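Local structure of Dye-decolorizing peroxidase (Irpex lacteus, 7D8M) at residues 27-32 with 149-154. The protein probably acts as a heme-dependent peroxidase of the dye-decolorizing family, carrying heme b with an axial histidine on its iron. Numbering follows the deposited sequence.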
ATOM      1  N   PHE A  27       8.515  -6.649 -10.031  1.00 23.47           N
ATOM      2  CA  PHE A  27       7.263  -6.263 -10.673  1.00 22.97           C
ATOM      3  C   PHE A  27       7.496  -6.221 -12.173  1.00 25.77           C
ATOM      4  O   PHE A  27       8.296  -5.407 -12.650  1.00 26.57           O
ATOM      5  CB  PHE A  27       6.778  -4.898 -10.173  1.00 23.65           C
ATOM      6  CG  PHE A  27       6.408  -4.879  -8.723  1.00 23.45           C
ATOM      7  CD1 PHE A  27       7.384  -4.712  -7.748  1.00 27.31           C
ATOM      8  CD2 PHE A  27       5.089  -5.040  -8.329  1.00 20.36           C
ATOM      9  CE1 PHE A  27       7.048  -4.693  -6.402  1.00 23.14           C
ATOM     10  CE2 PHE A  27       4.737  -5.034  -6.988  1.00 25.80           C
ATOM     11  CZ  PHE A  27       5.718  -4.859  -6.021  1.00 26.33           C
ATOM     12  N   VAL A  28       6.815  -7.103 -12.917  1.00 21.94           N
ATOM     13  CA  VAL A  28       6.980  -7.180 -14.366  1.00 23.02           C
ATOM     14  C   VAL A  28       5.712  -6.640 -15.010  1.00 22.89           C
ATOM     15  O   VAL A  28       4.684  -7.327 -15.058  1.00 23.54           O
ATOM     16  CB  VAL A  28       7.275  -8.610 -14.836  1.00 24.74           C
ATOM     17  CG1 VAL A  28       7.489  -8.629 -16.352  1.00 24.19           C
ATOM     18  CG2 VAL A  28       8.511  -9.151 -14.124  1.00 25.71           C
ATOM     19  N   PHE A  29       5.785  -5.416 -15.532  1.00 25.18           N
ATOM     20  CA  PHE A  29       4.647  -4.787 -16.193  1.00 24.41           C
ATOM     21  C   PHE A  29       4.744  -5.039 -17.694  1.00 24.17           C
ATOM     22  O   PHE A  29       5.818  -4.901 -18.290  1.00 26.62           O
ATOM     23  CB  PHE A  29       4.601  -3.286 -15.905  1.00 26.02           C
ATOM     24  CG  PHE A  29       4.464  -2.942 -14.419  1.00 24.45           C
ATOM     25  CD1 PHE A  29       3.216  -2.867 -13.818  1.00 21.85           C
ATOM     26  CD2 PHE A  29       5.586  -2.716 -13.642  1.00 24.93           C
ATOM     27  CE1 PHE A  29       3.087  -2.559 -12.454  1.00 24.86           C
ATOM     28  CE2 PHE A  29       5.469  -2.397 -12.288  1.00 26.09           C
ATOM     29  CZ  PHE A  29       4.219  -2.321 -11.695  1.00 24.67           C
ATOM     30  N   PHE A  30       3.627  -5.408 -18.304  1.00 22.80           N
ATOM     31  CA  PHE A  30       3.692  -5.891 -19.672  1.00 28.45           C
ATOM     32  C   PHE A  30       2.499  -5.405 -20.474  1.00 28.89           C
ATOM     33  O   PHE A  30       1.448  -5.059 -19.928  1.00 22.34           O
ATOM     34  CB  PHE A  30       3.747  -7.426 -19.719  1.00 23.15           C
ATOM     35  CG  PHE A  30       2.558  -8.100 -19.074  1.00 25.74           C
ATOM     36  CD1 PHE A  30       1.381  -8.309 -19.787  1.00 25.84           C
ATOM     37  CD2 PHE A  30       2.625  -8.541 -17.760  1.00 25.12           C
ATOM     38  CE1 PHE A  30       0.288  -8.926 -19.192  1.00 24.75           C
ATOM     39  CE2 PHE A  30       1.542  -9.162 -17.162  1.00 24.79           C
ATOM     40  CZ  PHE A  30       0.371  -9.358 -17.885  1.00 26.30           C
ATOM     41  N   HIS A  31       2.674  -5.454 -21.794  1.00 27.94           N
ATOM     42  CA  HIS A  31       1.636  -5.208 -22.780  1.00 26.38           C
ATOM     43  C   HIS A  31       1.410  -6.495 -23.558  1.00 32.31           C
ATOM     44  O   HIS A  31       2.353  -7.260 -23.788  1.00 25.25           O
ATOM     45  CB  HIS A  31       2.054  -4.088 -23.737  1.00 30.80           C
ATOM     46  CG  HIS A  31       1.060  -3.814 -24.822  1.00 34.06           C
ATOM     47  ND1 HIS A  31      -0.053  -3.028 -24.625  1.00 30.32           N
ATOM     48  CD2 HIS A  31       1.017  -4.212 -26.117  1.00 32.55           C
ATOM     49  CE1 HIS A  31      -0.748  -2.965 -25.747  1.00 34.94           C
ATOM     50  NE2 HIS A  31      -0.115  -3.666 -26.670  1.00 30.41           N
ATOM     51  N   ILE A  32       0.164  -6.743 -23.956  1.00 29.98           N
ATOM     52  CA  ILE A  32      -0.187  -7.972 -24.664  1.00 31.97           C
ATOM     53  C   ILE A  32      -0.184  -7.687 -26.161  1.00 33.34           C
ATOM     54  O   ILE A  32      -0.964  -6.855 -26.643  1.00 32.62           O
ATOM     55  CB  ILE A  32      -1.545  -8.518 -24.201  1.00 30.25           C
ATOM     56  CG1 ILE A  32      -1.499  -8.810 -22.700  1.00 26.35           C
ATOM     57  CG2 ILE A  32      -1.908  -9.776 -24.978  1.00 31.58           C
ATOM     58  CD1 ILE A  32      -2.780  -9.369 -22.139  1.00 26.52           C
ATOM     59  N   ILE A 149       7.569  -6.639 -22.188  1.00 30.09           N
ATOM     60  CA  ILE A 149       7.764  -6.073 -20.861  1.00 31.05           C
ATOM     61  C   ILE A 149       8.023  -4.586 -21.041  1.00 29.66           C
ATOM     62  O   ILE A 149       8.980  -4.193 -21.716  1.00 31.44           O
ATOM     63  CB  ILE A 149       8.916  -6.758 -20.114  1.00 29.14           C
ATOM     64  CG1 ILE A 149       8.516  -8.188 -19.755  1.00 32.56           C
ATOM     65  CG2 ILE A 149       9.291  -5.936 -18.850  1.00 25.48           C
ATOM     66  CD1 ILE A 149       9.678  -9.079 -19.320  1.00 31.86           C
ATOM     67  N   VAL A 150       7.146  -3.760 -20.479  1.00 27.26           N
ATOM     68  CA  VAL A 150       7.272  -2.316 -20.624  1.00 30.13           C
ATOM     69  C   VAL A 150       7.927  -1.664 -19.411  1.00 31.08           C
ATOM     70  O   VAL A 150       8.377  -0.514 -19.513  1.00 31.57           O
ATOM     71  CB  VAL A 150       5.897  -1.674 -20.907  1.00 27.36           C
ATOM     72  CG1 VAL A 150       5.268  -2.305 -22.166  1.00 28.82           C
ATOM     73  CG2 VAL A 150       4.978  -1.861 -19.730  1.00 25.61           C
ATOM     74  N   TYR A 151       8.011  -2.362 -18.280  1.00 28.62           N
ATOM     75  CA  TYR A 151       8.652  -1.812 -17.092  1.00 28.07           C
ATOM     76  C   TYR A 151       8.976  -2.962 -16.155  1.00 28.09           C
ATOM     77  O   TYR A 151       8.108  -3.796 -15.886  1.00 25.20           O
ATOM     78  CB  TYR A 151       7.748  -0.792 -16.392  1.00 27.11           C
ATOM     79  CG  TYR A 151       8.455  -0.029 -15.295  1.00 31.10           C
ATOM     80  CD1 TYR A 151       9.683   0.583 -15.533  1.00 35.57           C
ATOM     81  CD2 TYR A 151       7.904   0.077 -14.026  1.00 29.80           C
ATOM     82  CE1 TYR A 151      10.339   1.286 -14.534  1.00 37.78           C
ATOM     83  CE2 TYR A 151       8.552   0.774 -13.021  1.00 31.85           C
ATOM     84  CZ  TYR A 151       9.769   1.376 -13.285  1.00 32.74           C
ATOM     85  OH  TYR A 151      10.424   2.062 -12.294  1.00 34.84           O
ATOM     86  N   ASP A 152      10.208  -2.999 -15.653  1.00 29.55           N
ATOM     87  CA  ASP A 152      10.704  -4.122 -14.854  1.00 31.52           C
ATOM     88  C   ASP A 152      11.357  -3.546 -13.601  1.00 31.15           C
ATOM     89  O   ASP A 152      12.481  -3.043 -13.663  1.00 32.46           O
ATOM     90  CB  ASP A 152      11.687  -4.961 -15.671  1.00 34.09           C
ATOM     91  CG  ASP A 152      12.013  -6.298 -15.024  1.00 36.89           C
ATOM     92  OD1 ASP A 152      11.924  -6.402 -13.792  1.00 33.51           O
ATOM     93  OD2 ASP A 152      12.377  -7.251 -15.757  1.00 35.29           O
ATOM     94  N   LEU A 153      10.660  -3.617 -12.464  1.00 31.46           N
ATOM     95  CA  LEU A 153      11.086  -2.953 -11.232  1.00 27.64           C
ATOM     96  C   LEU A 153      11.452  -3.989 -10.173  1.00 26.56           C
ATOM     97  O   LEU A 153      10.632  -4.845  -9.825  1.00 28.45           O
ATOM     98  CB  LEU A 153       9.989  -2.024 -10.709  1.00 26.52           C
ATOM     99  CG  LEU A 153      10.293  -1.431  -9.337  1.00 25.42           C
ATOM    100  CD1 LEU A 153      11.483  -0.502  -9.449  1.00 26.79           C
ATOM    101  CD2 LEU A 153       9.086  -0.685  -8.766  1.00 27.84           C
ATOM    102  N   ASP A 154      12.684  -3.918  -9.670  1.00 26.21           N
ATOM    103  CA  ASP A 154      13.107  -4.738  -8.539  1.00 26.29           C
ATOM    104  C   ASP A 154      12.940  -3.964  -7.237  1.00 26.22           C
ATOM    105  O   ASP A 154      13.376  -2.814  -7.127  1.00 26.33           O
ATOM    106  CB  ASP A 154      14.564  -5.170  -8.690  1.00 26.97           C
ATOM    107  CG  ASP A 154      14.768  -6.120  -9.858  1.00 30.31           C
ATOM    108  OD1 ASP A 154      13.959  -7.054  -9.996  1.00 30.10           O
ATOM    109  OD2 ASP A 154      15.711  -5.919 -10.646  1.00 33.39           O
TER
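Phe29 and Tyr151 extend alongside each other from neighbouring strands; their planes differ by 26° and the rings are offset so that little of one covers the other. Phe29 CD2 comes to the edge of the Tyr151 ring, near its plane, 3.6 Å from Tyr151 CD2. Phe29 CG is anti to its carbonyl carbon and beside the backbone N (chi1 -60°); Tyr151 O lies in plane at the edge of the ring, 3.5 Å from Phe29 CD2, and the same oxygen accepts a hydrogen bond from Phe29 N (2.9 Å). Phe29 O serves two donors, Val150 N at 2.8 Å and, weakly, Tyr151 N at 3.4 Å. Two residues, Val150 and Tyr151, are therefore set opposite the single Phe29, which moves the register by one between Phe29 and Phe30. On the other face, Val28 CG1 packs on Ile149 CG1 at 3.6 Å, beside helix 129-143. Phe27 and Leu153 exchange two nearly straight backbone bonds, Phe27 N reaching Leu153 O at 2.8 Å. Phe221 and Phe113 meet the Phe29 ring edge-to-face, and Asp152 is tied by salt bridges to Arg136 and Lys26. An alanine in place of Phe29 would probably leave the Tyr151 ring without its neighbour and open a gap against Phe221 and Phe113. The arrangement is a classic beta bulge in the antiparallel pairing of strand 24-32 with strand 147-156, at one side of the four-stranded sheet in the ferredoxin-like alpha+beta domain of DyP-type peroxidases.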